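Local coordinates for apical membrane antigen AMA1 (Toxoplasma gondii ME49, PDB 4YIV), which takes part in host cell invasion as a microneme protein of the moving junction formed between parasite and host cell, at residues I37-L41 with M175-E179; K64-Q70 with Y196-K202; F80-T86 with P98-N104; N273-D279 with S293-N299. All coordinates share one frame; numbering follows the deposited sequence.

Contact 1 (I37-L41 with M175-E179)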
# COMPACT_ATOMS: atom_id res chain seq x y z
N ILE A 37 -0.06 4.27 -5.87
CA ILE A 37 0.35 3.35 -4.80
C ILE A 37 1.87 3.36 -4.71
O ILE A 37 2.43 3.53 -3.63
CB ILE A 37 -0.17 1.95 -5.09
CG1 ILE A 37 -1.70 1.97 -5.07
CG2 ILE A 37 0.38 0.95 -4.05
CD1 ILE A 37 -2.33 0.73 -5.55
N TYR A 38 2.53 3.14 -5.85
CA TYR A 38 3.97 3.13 -5.86
C TYR A 38 4.47 4.52 -5.52
O TYR A 38 5.20 4.72 -4.54
CB TYR A 38 4.48 2.65 -7.23
CG TYR A 38 5.98 2.60 -7.35
CD1 TYR A 38 6.71 1.57 -6.79
CD2 TYR A 38 6.65 3.58 -8.06
CE1 TYR A 38 8.10 1.53 -6.92
CE2 TYR A 38 8.01 3.55 -8.21
CZ TYR A 38 8.74 2.53 -7.65
OH TYR A 38 10.10 2.51 -7.82
N VAL A 39 4.05 5.50 -6.31
CA VAL A 39 4.14 6.90 -5.92
C VAL A 39 2.73 7.49 -5.85
O VAL A 39 2.00 7.44 -6.83
CB VAL A 39 4.98 7.72 -6.91
CG1 VAL A 39 4.91 9.20 -6.56
CG2 VAL A 39 6.41 7.17 -6.91
N ASP A 40 2.39 8.03 -4.68
CA ASP A 40 1.06 8.58 -4.40
C ASP A 40 1.19 10.09 -4.35
O ASP A 40 1.76 10.62 -3.40
CB ASP A 40 0.49 8.06 -3.07
CG ASP A 40 -0.85 8.70 -2.68
OD1 ASP A 40 -1.37 9.61 -3.41
OD2 ASP A 40 -1.37 8.32 -1.59
N LEU A 41 0.67 10.75 -5.37
CA LEU A 41 0.63 12.24 -5.44
C LEU A 41 -0.69 12.69 -6.07
O LEU A 41 -0.71 13.36 -7.10
CB LEU A 41 1.83 12.76 -6.24
CG LEU A 41 3.17 12.49 -5.56
CD1 LEU A 41 4.30 12.85 -6.54
CD2 LEU A 41 3.33 13.27 -4.28
N MET A 175 7.95 13.63 -1.01
CA MET A 175 8.45 13.02 -2.25
C MET A 175 8.69 11.55 -2.03
O MET A 175 8.99 11.12 -0.90
CB MET A 175 9.76 13.68 -2.72
CG MET A 175 9.60 15.16 -3.01
SD MET A 175 11.09 15.85 -3.77
CE MET A 175 12.22 15.91 -2.38
N GLN A 176 8.54 10.77 -3.09
CA GLN A 176 8.72 9.32 -3.00
C GLN A 176 9.71 8.71 -4.01
O GLN A 176 10.23 7.59 -3.81
CB GLN A 176 7.36 8.67 -3.16
CG GLN A 176 6.47 8.92 -1.91
CD GLN A 176 4.99 8.97 -2.30
OE1 GLN A 176 4.37 7.96 -2.64
NE2 GLN A 176 4.45 10.18 -2.35
N LEU A 177 9.98 9.44 -5.10
CA LEU A 177 10.88 8.98 -6.15
C LEU A 177 11.63 10.15 -6.74
O LEU A 177 11.03 11.14 -7.12
CB LEU A 177 10.11 8.28 -7.25
CG LEU A 177 10.89 7.75 -8.46
CD1 LEU A 177 11.76 6.64 -8.07
CD2 LEU A 177 9.94 7.24 -9.53
N MET A 178 12.95 10.03 -6.79
CA MET A 178 13.75 10.92 -7.62
C MET A 178 14.91 10.13 -8.22
O MET A 178 15.53 9.31 -7.53
CB MET A 178 14.25 12.11 -6.81
CG MET A 178 14.05 13.39 -7.62
SD MET A 178 14.95 14.82 -7.06
CE MET A 178 14.34 14.78 -5.46
N GLU A 179 15.14 10.36 -9.51
CA GLU A 179 16.18 9.65 -10.24
C GLU A 179 16.71 10.52 -11.39
O GLU A 179 16.00 11.42 -11.86
CB GLU A 179 15.65 8.32 -10.81
CG GLU A 179 14.63 8.48 -11.93
CD GLU A 179 14.35 7.16 -12.73
OE1 GLU A 179 13.50 7.18 -13.63
OE2 GLU A 179 14.97 6.10 -12.48
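Gln176 reaches across to Asp40 and pairs its side-chain amide with both polar atoms of that residue's backbone. Two loops meet here, probably in the first of the two PAN-type domains of the AMA1 ectodomain. Residues 37-41 come before strand 43-47. The loop with residues 175-179 follows strand 167-170. The polar part is a two-point grip. Asp40 N donates to Gln176 OE1 at 2.8 Å, almost in line (175°). Gln176 NE2 donates to Asp40 O at 2.9 Å. Asp40 O lies in the amide plane of Gln176, but NE2 sits above the carbonyl plane of Asp40. OE1 also accepts from Lys64, and NE2 also donates to Ser174 O. This buried amide is therefore held by four bonds, which fix its rotation. Leu41 CD2 packs against the amide itself, 3.8 Å from Gln176 NE2. The carboxylate of Asp40 turns to other partners, Ser35 OG and the backbone N of Ala56 and Gly57. In the apolar part, Val39 CG1 is anti to the backbone N (chi1 173°), which leaves CG2 to meet Leu177 CB at 3.9 Å. The Val39 and Leu177 side chains cross at about a right angle. Leu177 CD2 touches the edge of the Tyr38 ring, 4.4 Å from CE2.

Contact 2 (K64-Q70 with Y196-K202)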
# COMPACT_ATOMS: atom_id res chain seq x y z
N LYS A 64 5.72 -0.69 2.51
CA LYS A 64 6.35 0.34 1.67
C LYS A 64 7.28 1.21 2.48
O LYS A 64 6.92 1.72 3.53
CB LYS A 64 5.32 1.24 0.95
CG LYS A 64 5.92 2.51 0.33
CD LYS A 64 4.85 3.32 -0.41
CE LYS A 64 5.39 4.68 -0.91
NZ LYS A 64 4.42 5.33 -1.84
N HIS A 65 8.49 1.40 1.96
CA HIS A 65 9.45 2.31 2.54
C HIS A 65 10.20 2.98 1.40
O HIS A 65 10.15 2.51 0.26
CB HIS A 65 10.43 1.59 3.50
CG HIS A 65 11.11 0.39 2.92
ND1 HIS A 65 10.45 -0.80 2.67
CD2 HIS A 65 12.41 0.18 2.61
CE1 HIS A 65 11.31 -1.68 2.18
NE2 HIS A 65 12.51 -1.11 2.12
N ILE A 66 10.88 4.07 1.70
CA ILE A 66 11.64 4.81 0.70
C ILE A 66 13.13 4.50 0.90
O ILE A 66 13.67 4.79 1.95
CB ILE A 66 11.39 6.31 0.80
CG1 ILE A 66 9.86 6.63 0.82
CG2 ILE A 66 12.05 7.03 -0.39
CD1 ILE A 66 9.13 6.09 -0.45
N GLU A 67 13.75 3.91 -0.10
CA GLU A 67 15.15 3.55 -0.03
C GLU A 67 16.00 4.72 -0.53
O GLU A 67 15.76 5.20 -1.64
CB GLU A 67 15.38 2.31 -0.91
CG GLU A 67 16.84 1.85 -1.06
CD GLU A 67 16.93 0.68 -2.05
OE1 GLU A 67 17.04 -0.49 -1.63
OE2 GLU A 67 16.87 0.93 -3.26
N LEU A 68 17.01 5.12 0.24
CA LEU A 68 17.81 6.30 -0.11
C LEU A 68 19.13 5.90 -0.77
O LEU A 68 19.57 4.76 -0.63
CB LEU A 68 18.09 7.16 1.12
CG LEU A 68 16.92 7.48 2.04
CD1 LEU A 68 17.36 8.54 3.02
CD2 LEU A 68 15.71 7.92 1.27
N GLN A 69 19.77 6.83 -1.46
CA GLN A 69 21.07 6.55 -2.11
C GLN A 69 22.13 7.59 -1.68
O GLN A 69 22.78 8.22 -2.52
CB GLN A 69 20.90 6.53 -3.63
CG GLN A 69 20.04 5.35 -4.20
CD GLN A 69 20.65 3.98 -3.99
OE1 GLN A 69 21.88 3.81 -3.92
NE2 GLN A 69 19.79 2.97 -3.89
N GLN A 70 22.23 7.81 -0.38
CA GLN A 70 23.24 8.69 0.18
C GLN A 70 24.58 7.96 0.14
O GLN A 70 24.60 6.74 0.04
CB GLN A 70 22.90 9.06 1.63
CG GLN A 70 21.66 10.01 1.77
CD GLN A 70 21.16 10.08 3.19
OE1 GLN A 70 21.29 9.13 3.95
NE2 GLN A 70 20.60 11.23 3.57
N TYR A 196 20.03 13.52 -2.89
CA TYR A 196 20.27 12.11 -3.18
C TYR A 196 19.04 11.54 -3.87
O TYR A 196 17.92 12.04 -3.73
CB TYR A 196 20.59 11.34 -1.89
CG TYR A 196 19.55 11.62 -0.80
CD1 TYR A 196 18.32 10.96 -0.78
CD2 TYR A 196 19.79 12.60 0.17
CE1 TYR A 196 17.37 11.25 0.19
CE2 TYR A 196 18.85 12.90 1.17
CZ TYR A 196 17.63 12.23 1.17
OH TYR A 196 16.70 12.56 2.16
N CYS A 197 19.27 10.47 -4.62
CA CYS A 197 18.21 9.76 -5.30
C CYS A 197 17.53 8.85 -4.28
O CYS A 197 18.13 8.47 -3.27
CB CYS A 197 18.77 8.95 -6.47
SG CYS A 197 19.41 10.00 -7.86
N PHE A 198 16.29 8.50 -4.57
CA PHE A 198 15.54 7.61 -3.69
C PHE A 198 14.37 7.06 -4.46
O PHE A 198 13.97 7.63 -5.46
CB PHE A 198 15.07 8.35 -2.42
CG PHE A 198 14.37 9.66 -2.70
CD1 PHE A 198 12.99 9.71 -2.88
CD2 PHE A 198 15.09 10.86 -2.71
CE1 PHE A 198 12.35 10.92 -3.14
CE2 PHE A 198 14.45 12.08 -2.94
CZ PHE A 198 13.08 12.11 -3.16
N LYS A 199 13.83 5.94 -4.01
CA LYS A 199 12.69 5.33 -4.67
C LYS A 199 11.95 4.44 -3.66
O LYS A 199 12.55 3.98 -2.67
CB LYS A 199 13.12 4.49 -5.87
CG LYS A 199 13.92 3.25 -5.50
CD LYS A 199 14.35 2.46 -6.73
CE LYS A 199 15.30 1.32 -6.32
NZ LYS A 199 15.99 0.72 -7.51
N PRO A 200 10.67 4.17 -3.94
CA PRO A 200 9.88 3.29 -3.07
C PRO A 200 10.32 1.85 -3.22
O PRO A 200 10.71 1.46 -4.32
CB PRO A 200 8.44 3.47 -3.57
CG PRO A 200 8.48 4.74 -4.45
CD PRO A 200 9.85 4.72 -5.04
N ARG A 201 10.19 1.10 -2.15
CA ARG A 201 10.54 -0.29 -2.19
C ARG A 201 9.75 -1.12 -1.19
O ARG A 201 9.33 -0.64 -0.15
CB ARG A 201 12.03 -0.42 -1.84
CG ARG A 201 12.74 -1.63 -2.42
CD ARG A 201 13.35 -1.30 -3.77
NE ARG A 201 14.40 -2.24 -4.13
CZ ARG A 201 14.23 -3.27 -4.96
NH1 ARG A 201 15.25 -4.07 -5.22
NH2 ARG A 201 13.06 -3.49 -5.53
N LYS A 202 9.59 -2.38 -1.54
CA LYS A 202 9.07 -3.42 -0.68
C LYS A 202 10.17 -4.51 -0.74
O LYS A 202 10.72 -4.72 -1.78
CB LYS A 202 7.71 -3.97 -1.08
CG LYS A 202 6.55 -3.07 -0.73
CD LYS A 202 5.23 -3.79 -0.91
CE LYS A 202 4.03 -2.88 -0.67
NZ LYS A 202 2.75 -3.57 -0.53
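Gln70 runs alongside Tyr196. Gln70 CG sits over one face of the Tyr196 ring, a CH-pi contact 4.0 Å from the centroid. The amide of Gln70 is steeply inclined to the ring (74°), and its NE2 is bound by Gly99 O and Leu97 O. Leu68 crosses Tyr196 obliquely and brings both methyls to CE1. Leu68 CD2 also packs 3.8 Å from Phe198 CB. Phe198 CG sits between the backbone N and the carbonyl carbon (chi1 50°), and ring atom CD1 then meets Ile66 CG2 at 3.8 Å. On the face that carries Leu68 and Phe198, Ile66 runs beside Pro200 in the same direction. Ile66 CD1 reaches Pro200 CA and CB (4.1 Å to CB).

The frame is a two-stranded antiparallel ribbon of strands 65-68 and 198-201. It is twisted, the strand directions being 143° apart. His65-Arg201 and Glu67-Lys199 are hydrogen-bonded pairs; Ile66-Pro200 and Leu68-Phe198 are non-hydrogen-bonded pairs. A weak bond from Gln69 N to Cys197 O extends it, next to the Cys197-Cys184 disulfide.

The other face carries His65, Glu67, Lys199 and Arg201. Arg201 O lies over one face of the imidazole, 3.0 Å from His65 ND1, without a hydrogen bond. ND1 instead bonds to Gly63 O. Glu67 lies alongside both Lys199 and Arg201. Glu67 OE1 is 4.0 Å from Arg201 NE, at the guanidinium edge but too far for a salt bridge. The guanidinium makes its salt bridge to Glu272.

Contact 3 (F80-T86 with P98-N104)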
# COMPACT_ATOMS: atom_id res chain seq x y z
N PHE A 80 15.12 6.74 5.77
CA PHE A 80 14.19 7.83 5.49
C PHE A 80 13.42 8.24 6.71
O PHE A 80 12.79 9.28 6.72
CB PHE A 80 13.26 7.44 4.34
CG PHE A 80 12.09 6.54 4.72
CD1 PHE A 80 12.27 5.25 5.22
CD2 PHE A 80 10.80 6.96 4.45
CE1 PHE A 80 11.18 4.45 5.51
CE2 PHE A 80 9.71 6.17 4.73
CZ PHE A 80 9.90 4.90 5.25
N LEU A 81 13.47 7.41 7.75
CA LEU A 81 12.81 7.76 9.00
C LEU A 81 13.66 8.69 9.90
O LEU A 81 13.17 9.21 10.90
CB LEU A 81 12.40 6.49 9.73
CG LEU A 81 11.33 5.64 9.01
CD1 LEU A 81 10.93 4.44 9.88
CD2 LEU A 81 10.08 6.49 8.58
N GLU A 82 14.92 8.92 9.54
CA GLU A 82 15.71 9.93 10.23
C GLU A 82 15.11 11.32 9.99
O GLU A 82 14.49 11.57 8.95
CB GLU A 82 17.18 9.90 9.75
CG GLU A 82 17.91 8.61 10.02
CD GLU A 82 18.63 8.58 11.35
OE1 GLU A 82 18.68 7.49 11.97
OE2 GLU A 82 19.18 9.62 11.78
N ASP A 83 15.29 12.22 10.96
CA ASP A 83 14.93 13.63 10.81
C ASP A 83 15.45 14.28 9.53
O ASP A 83 16.59 14.01 9.11
CB ASP A 83 15.49 14.44 12.00
CG ASP A 83 14.60 14.40 13.24
OD1 ASP A 83 13.51 13.79 13.21
OD2 ASP A 83 15.00 14.99 14.26
N VAL A 84 14.64 15.16 8.92
CA VAL A 84 15.19 16.11 7.95
C VAL A 84 16.34 16.88 8.62
O VAL A 84 16.29 17.18 9.81
CB VAL A 84 14.13 17.11 7.41
CG1 VAL A 84 13.04 16.31 6.65
CG2 VAL A 84 13.51 17.93 8.53
N PRO A 85 17.37 17.20 7.84
CA PRO A 85 18.57 17.81 8.41
C PRO A 85 18.36 19.26 8.74
O PRO A 85 17.58 19.95 8.09
CB PRO A 85 19.61 17.67 7.28
CG PRO A 85 18.80 17.73 6.04
CD PRO A 85 17.51 16.96 6.39
N THR A 86 19.08 19.72 9.75
CA THR A 86 19.11 21.15 10.06
C THR A 86 20.11 21.81 9.12
O THR A 86 20.92 21.12 8.52
CB THR A 86 19.57 21.40 11.49
OG1 THR A 86 20.94 20.97 11.61
CG2 THR A 86 18.69 20.61 12.49
N PRO A 98 22.01 15.34 4.23
CA PRO A 98 22.02 14.14 5.06
C PRO A 98 20.61 13.91 5.67
O PRO A 98 19.63 14.56 5.27
CB PRO A 98 23.07 14.48 6.13
CG PRO A 98 22.90 15.98 6.32
CD PRO A 98 22.46 16.54 4.97
N GLY A 99 20.52 12.99 6.62
CA GLY A 99 19.27 12.79 7.36
C GLY A 99 18.23 12.03 6.55
O GLY A 99 18.56 11.28 5.61
N GLY A 100 16.96 12.22 6.90
CA GLY A 100 15.88 11.52 6.21
C GLY A 100 14.70 12.43 5.96
O GLY A 100 14.85 13.63 5.65
N PHE A 101 13.50 11.85 6.09
CA PHE A 101 12.28 12.50 5.64
C PHE A 101 11.42 12.96 6.81
O PHE A 101 10.45 13.69 6.60
CB PHE A 101 11.44 11.56 4.79
CG PHE A 101 11.94 11.33 3.38
CD1 PHE A 101 13.18 11.78 2.94
CD2 PHE A 101 11.15 10.64 2.50
CE1 PHE A 101 13.58 11.54 1.64
CE2 PHE A 101 11.54 10.39 1.23
CZ PHE A 101 12.77 10.86 0.78
N ASN A 102 11.74 12.48 8.01
CA ASN A 102 10.96 12.75 9.21
C ASN A 102 10.87 14.22 9.61
O ASN A 102 11.87 14.93 9.60
CB ASN A 102 11.50 11.93 10.37
CG ASN A 102 10.59 11.96 11.58
OD1 ASN A 102 9.50 11.41 11.57
ND2 ASN A 102 11.06 12.59 12.65
N LEU A 103 9.67 14.64 9.98
CA LEU A 103 9.46 16.01 10.38
C LEU A 103 10.22 16.22 11.69
O LEU A 103 10.04 15.48 12.64
CB LEU A 103 7.97 16.25 10.56
CG LEU A 103 7.50 17.61 11.06
CD1 LEU A 103 6.17 17.95 10.40
CD2 LEU A 103 7.34 17.57 12.56
N ASN A 104 11.07 17.24 11.71
CA ASN A 104 11.89 17.53 12.88
C ASN A 104 11.44 18.68 13.76
O ASN A 104 12.12 19.05 14.70
CB ASN A 104 13.35 17.74 12.47
CG ASN A 104 13.56 19.04 11.73
OD1 ASN A 104 12.63 19.81 11.53
ND2 ASN A 104 14.79 19.30 11.34
O HOH W 1 15.39 21.70 9.35
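Asp83 and Asn102 meet through their side chains; the backbone of Asn102 bonds to the residues on either side of Asp83. Asn102 ND2 donates to Asp83 OD1 at 2.8 Å, nearly along the C-O bond. The carboxylate and amide are almost coplanar, 3° apart. Arg112 makes a salt bridge to the same OD1, and Ser114 and His169 hold Asn102 OD1. Both flat groups are thus kept from turning. Four backbone bonds join the loops. Phe101 N donates to Phe80 O (2.7 Å), Asn102 N to Glu82 O, Gly100 N to Asp83 O, and Val84 N to Asn102 O. Gly100 has no side chain, and its CA comes within 3.1 Å of Glu82 O. Asn104 ND2 gives a weak bond to Val84 O, and a water links it to Pro85 O.

Apolar contacts lie at both ends. Phe101 CD2 comes to the edge of the Phe80 ring, while Phe80 CB sits over a face of the Phe101 ring. Pro85 CB packs on Pro98 CG at 3.8 Å. Between them, Val84 CG2 lies 3.4 Å from Asn104 CG.

Residues 80-86 and 98-104 flank helix 87-93, with Thr86 as its N-cap. An irregular pairing of loops, with a single backbone bridge, closes a helix-bearing excursion, probably from the first PAN-type domain.

Contact 4 (N273-D279 with S293-N299)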
# COMPACT_ATOMS: atom_id res chain seq x y z
N ASN A 273 6.34 -3.61 -10.10
CA ASN A 273 6.32 -3.76 -11.55
C ASN A 273 5.98 -2.41 -12.20
O ASN A 273 5.33 -1.54 -11.59
CB ASN A 273 5.32 -4.84 -11.98
CG ASN A 273 3.89 -4.35 -11.97
OD1 ASN A 273 3.45 -3.66 -12.90
ND2 ASN A 273 3.15 -4.72 -10.94
N ASP A 274 6.40 -2.21 -13.45
CA ASP A 274 6.31 -0.86 -14.05
C ASP A 274 4.90 -0.38 -14.36
O ASP A 274 4.69 0.79 -14.72
CB ASP A 274 7.18 -0.81 -15.31
CG ASP A 274 6.47 -1.39 -16.56
OD1 ASP A 274 5.74 -2.41 -16.49
OD2 ASP A 274 6.68 -0.80 -17.62
N GLY A 275 3.93 -1.25 -14.16
CA GLY A 275 2.55 -0.96 -14.47
C GLY A 275 1.68 -0.60 -13.23
O GLY A 275 0.52 -0.22 -13.36
N VAL A 276 2.25 -0.70 -12.05
CA VAL A 276 1.53 -0.37 -10.80
C VAL A 276 1.04 1.09 -10.82
O VAL A 276 1.71 1.96 -11.35
CB VAL A 276 2.44 -0.58 -9.54
CG1 VAL A 276 3.60 0.38 -9.60
CG2 VAL A 276 1.68 -0.36 -8.21
N ALA A 277 -0.12 1.35 -10.23
CA ALA A 277 -0.62 2.72 -10.12
C ALA A 277 0.42 3.63 -9.54
O ALA A 277 0.93 3.39 -8.45
CB ALA A 277 -1.86 2.77 -9.27
N SER A 278 0.77 4.68 -10.27
CA SER A 278 1.79 5.60 -9.83
C SER A 278 1.56 6.97 -10.44
O SER A 278 1.12 7.12 -11.59
CB SER A 278 3.19 5.10 -10.16
OG SER A 278 4.14 6.08 -9.78
N ASP A 279 1.83 7.98 -9.64
CA ASP A 279 1.48 9.36 -10.00
C ASP A 279 2.74 10.18 -10.37
O ASP A 279 2.70 11.41 -10.39
CB ASP A 279 0.75 10.04 -8.83
CG ASP A 279 -0.59 9.36 -8.48
OD1 ASP A 279 -1.08 8.54 -9.29
OD2 ASP A 279 -1.16 9.67 -7.39
N SER A 293 -3.01 8.68 -11.41
CA SER A 293 -3.43 7.30 -11.75
C SER A 293 -4.85 7.01 -11.31
O SER A 293 -5.50 6.13 -11.87
CB SER A 293 -2.48 6.27 -11.09
OG SER A 293 -2.62 6.36 -9.67
N GLY A 294 -5.32 7.72 -10.29
CA GLY A 294 -6.56 7.39 -9.63
C GLY A 294 -6.62 5.98 -9.05
O GLY A 294 -7.71 5.48 -8.74
N GLY A 295 -5.47 5.31 -8.93
CA GLY A 295 -5.46 3.94 -8.40
C GLY A 295 -5.53 2.87 -9.47
O GLY A 295 -5.50 1.68 -9.16
N VAL A 296 -5.63 3.30 -10.73
CA VAL A 296 -5.64 2.38 -11.85
C VAL A 296 -4.25 1.89 -12.17
O VAL A 296 -3.32 2.69 -12.26
CB VAL A 296 -6.22 3.05 -13.13
CG1 VAL A 296 -6.27 2.05 -14.29
CG2 VAL A 296 -7.61 3.66 -12.83
N GLY A 297 -4.09 0.59 -12.41
CA GLY A 297 -2.78 0.04 -12.64
C GLY A 297 -2.68 -1.45 -12.43
O GLY A 297 -3.65 -2.08 -11.99
N ARG A 298 -1.54 -2.03 -12.76
CA ARG A 298 -1.30 -3.46 -12.65
C ARG A 298 -0.93 -3.70 -11.20
O ARG A 298 0.21 -3.92 -10.88
CB ARG A 298 -0.15 -3.84 -13.56
CG ARG A 298 0.05 -5.33 -13.75
CD ARG A 298 1.28 -5.69 -14.56
NE ARG A 298 1.25 -5.17 -15.91
CZ ARG A 298 2.19 -4.42 -16.46
NH1 ARG A 298 3.28 -4.10 -15.80
NH2 ARG A 298 2.06 -4.02 -17.69
N ASN A 299 -1.94 -3.63 -10.37
CA ASN A 299 -1.83 -3.68 -8.91
C ASN A 299 -2.05 -5.05 -8.28
O ASN A 299 -1.87 -5.19 -7.06
CB ASN A 299 -2.88 -2.76 -8.28
CG ASN A 299 -2.77 -1.34 -8.75
OD1 ASN A 299 -1.69 -0.86 -9.10
ND2 ASN A 299 -3.88 -0.63 -8.71
O HOH W 2 -3.83 9.74 -8.46
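Arg298 and Asn273 exchange hydrogen bonds. Asn273 ND2 donates to Arg298 O at 3.0 Å, nearly straight, and also to Lys269 O. Asn273 OD1 accepts from Arg298 NH1 at 2.9 Å and from Gly275 N, which closes an Asx turn. These two donors come from opposite faces of the amide plane. NH1 also makes a salt bridge to Asp274 OD1 at 3.1 Å, in the guanidinium plane. The bend at chi3 (-61°) brings the guanidinium over Gly275, whose CA lies against its face.

Gly275 O takes Arg298 N at 2.8 Å. Ala277 N is satisfied by Asn299 OD1 at 2.9 Å, almost in line and in the carbonyl plane. At the other end, Asp279 OD1 accepts two bonds from Ser293, from OG at 2.7 Å and from N at 2.9 Å. Ser293 OG in turn accepts from Gly295 N, an ST turn. Asp279 OD2 is bound by Leu41 N, Gly36 N and Ser35, and by a water shared with Gly294 N.

The segments probably flank the site where the DII loop was removed by engineering; the Gly-Ser-rich link between them is largely not modelled. Asn273 follows helix 263-272 directly, and Asn299 leads into strand 300-305.

How the contacts relate
Contact 1 lies between contacts 2 and 4 and touches both. Its centre is about 9 Å from that of contact 2 and about 11 Å from that of contact 4. Lys64 NZ of contact 2 probably bonds to Tyr38 O at 2.9 Å. Asp279 N of contact 4 probably bonds to Val39 O at 2.9 Å. The chain flanking the engineered loop deletion is thus probably tied to the first PAN-type domain. In contact 3, Phe101 CE1 meets Tyr196 OH of contact 2 (3.3 Å) and Phe101 CE2 meets Met175 O of contact 1 (3.4 Å). A glycerol, probably from the crystallisation liquor, bonds to Asp83 OD2 and Val84 O. Cobalt lies near contacts 1 and 4, about 6 Å from the Leu41 side chain and about 8 Å from that of Asp279.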